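Local structure of nuclear and cytoplasmic polyadenylated RNA-binding protein PUB1 (Saccharomyces cerevisiae, 3MD1) at residues 19-24 / 61-66. The protein binds polyadenylated RNA with a preference for poly(U), and also T-rich single-stranded DNA, this chain being the second of its RNA recognition motifs. Residues are numbered along the deposited sequence; the frame is centred on the assembly and turned at random.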
loop_
_atom_site.group_PDB
_atom_site.type_symbol
_atom_site.label_atom_id
_atom_site.label_comp_id
_atom_site.label_asym_id
_atom_site.label_seq_id
_atom_site.Cartn_x
_atom_site.Cartn_y
_atom_site.Cartn_z
ATOM N N ARG A 19 0.184 7.426 -1.655
ATOM C CA ARG A 19 1.146 7.691 -2.738
ATOM C C ARG A 19 2.381 8.434 -2.265
ATOM O O ARG A 19 3.496 8.078 -2.641
ATOM C CB ARG A 19 0.483 8.457 -3.874
ATOM C CG ARG A 19 -0.449 7.598 -4.685
ATOM C CD ARG A 19 -1.477 8.438 -5.381
ATOM N NE ARG A 19 -2.433 7.591 -6.077
ATOM C CZ ARG A 19 -3.546 8.022 -6.658
ATOM N NH1 ARG A 19 -3.866 9.313 -6.622
ATOM N NH2 ARG A 19 -4.342 7.153 -7.268
ATOM N N ASN A 20 2.179 9.440 -1.416
ATOM C CA ASN A 20 3.285 10.226 -0.859
ATOM C C ASN A 20 4.273 9.368 -0.062
ATOM O O ASN A 20 5.470 9.679 -0.007
ATOM C CB ASN A 20 2.760 11.365 0.019
ATOM C CG ASN A 20 2.293 12.577 -0.787
ATOM O OD1 ASN A 20 2.475 12.653 -2.007
ATOM N ND2 ASN A 20 1.689 13.537 -0.096
ATOM N N ALA A 21 3.768 8.288 0.543
ATOM C CA ALA A 21 4.593 7.392 1.353
ATOM C C ALA A 21 5.475 6.480 0.501
ATOM O O ALA A 21 6.519 6.021 0.975
ATOM C CB ALA A 21 3.728 6.580 2.298
ATOM N N PHE A 22 5.084 6.243 -0.754
ATOM C CA PHE A 22 5.831 5.321 -1.634
ATOM C C PHE A 22 6.400 5.897 -2.938
ATOM O O PHE A 22 7.212 5.228 -3.587
ATOM C CB PHE A 22 4.980 4.077 -1.946
ATOM C CG PHE A 22 4.743 3.189 -0.753
ATOM C CD1 PHE A 22 3.673 3.432 0.108
ATOM C CD2 PHE A 22 5.587 2.102 -0.494
ATOM C CE1 PHE A 22 3.439 2.612 1.217
ATOM C CE2 PHE A 22 5.370 1.284 0.613
ATOM C CZ PHE A 22 4.285 1.535 1.472
ATOM N N LYS A 23 5.947 7.108 -3.298
ATOM C CA LYS A 23 6.250 7.834 -4.555
ATOM C C LYS A 23 7.703 7.760 -5.034
ATOM O O LYS A 23 7.979 7.649 -6.236
ATOM C CB LYS A 23 5.920 9.330 -4.374
ATOM C CG LYS A 23 4.628 9.810 -4.991
ATOM C CD LYS A 23 4.761 11.238 -5.530
ATOM C CE LYS A 23 4.427 12.326 -4.505
ATOM N NZ LYS A 23 5.519 12.579 -3.524
ATOM N N ASP A 24 8.631 7.845 -4.091
ATOM C CA ASP A 24 10.036 8.034 -4.434
ATOM C C ASP A 24 10.879 6.759 -4.463
ATOM O O ASP A 24 12.075 6.798 -4.753
ATOM C CB ASP A 24 10.651 9.097 -3.525
ATOM C CG ASP A 24 9.968 10.449 -3.670
ATOM O OD1 ASP A 24 9.794 10.922 -4.817
ATOM O OD2 ASP A 24 9.598 11.043 -2.637
ATOM N N ASP A 61 10.338 -4.109 2.225
ATOM C CA ASP A 61 11.179 -4.371 3.387
ATOM C C ASP A 61 11.539 -3.071 4.103
ATOM O O ASP A 61 11.550 -2.998 5.328
ATOM C CB ASP A 61 12.419 -5.209 2.999
ATOM C CG ASP A 61 12.039 -6.622 2.536
ATOM O OD1 ASP A 61 11.014 -7.161 3.023
ATOM O OD2 ASP A 61 12.756 -7.197 1.676
ATOM N N SER A 62 11.762 -2.036 3.313
ATOM C CA SER A 62 12.053 -0.712 3.824
ATOM C C SER A 62 10.924 -0.125 4.676
ATOM O O SER A 62 11.180 0.512 5.698
ATOM C CB SER A 62 12.310 0.198 2.625
ATOM O OG SER A 62 13.093 1.291 2.980
ATOM N N MET A 63 9.684 -0.356 4.254
ATOM C CA MET A 63 8.491 0.222 4.883
ATOM C C MET A 63 7.749 -0.701 5.851
ATOM O O MET A 63 6.811 -0.270 6.524
ATOM C CB MET A 63 7.511 0.726 3.804
ATOM C CG MET A 63 8.082 1.840 2.938
ATOM S SD MET A 63 8.433 3.359 3.859
ATOM C CE MET A 63 6.815 4.139 3.779
ATOM N N GLN A 64 8.141 -1.976 5.896
ATOM C CA GLN A 64 7.465 -2.957 6.742
ATOM C C GLN A 64 7.403 -2.491 8.198
ATOM O O GLN A 64 8.441 -2.199 8.818
ATOM C CB GLN A 64 8.190 -4.307 6.669
ATOM C CG GLN A 64 7.449 -5.462 7.331
ATOM C CD GLN A 64 6.201 -5.827 6.570
ATOM O OE1 GLN A 64 6.247 -6.582 5.593
ATOM N NE2 GLN A 64 5.097 -5.277 6.991
ATOM N N GLY A 65 6.183 -2.399 8.728
ATOM C CA GLY A 65 5.961 -2.013 10.116
ATOM C C GLY A 65 6.276 -0.576 10.473
ATOM O O GLY A 65 6.247 -0.217 11.652
ATOM N N GLN A 66 6.600 0.239 9.469
ATOM C CA GLN A 66 6.849 1.658 9.700
ATOM C C GLN A 66 5.508 2.350 9.847
ATOM O O GLN A 66 4.519 1.921 9.261
ATOM C CB GLN A 66 7.679 2.275 8.567
ATOM C CG GLN A 66 8.999 1.542 8.290
ATOM C CD GLN A 66 10.071 1.739 9.355
ATOM O OE1 GLN A 66 11.139 1.114 9.292
ATOM N NE2 GLN A 66 9.796 2.597 10.329
#
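Met63 and Phe22 adopt nearly the same first torsion, each CG lying anti to its own carbonyl carbon (chi1 -62° and -68°), and two further bends, at chi2 and chi3, curl the methionine thioether over the phenylalanine ring. The pair joins the two helices of an RNA recognition motif, 15-22 and 53-63, near their C-terminal ends, where they pack on one face of the antiparallel sheet. Evidence for a Met-aromatic contact is the position of Met63 SD, 5.3 Å from the centroid of the Phe22 ring and 25° off its normal: the sulfur stands above the face, though at a distance. Met63 CE lies over that face too, 4.3 Å from the ring plane and displaced toward the rim. Closer carbon packing occurs where Phe22 CE2 meets Met63 CG at 3.6 Å, with Met63 CB next to the same ring carbon at 3.9 Å. The two side chains run past each other in opposite directions, and no hydrogen bond links the segments. Phe22 and Met63 both touch Ile75 of strand 71-77, while Phe22 also reaches Tyr28 and Met63 reaches Leu73 and Phe25, placing the pair against the sheet. Directly after Met63 the chain leaves the helix in a type II turn spanning Met63 to Gln66, closed by Gln66 N to Met63 O at 3.0 Å, with Gly65 at positive phi. At the far end of the thioether, the Met63 CE methyl sits 4.2 Å from Ala21 CB and 3.4 Å from the carbonyl oxygen Ala21 O.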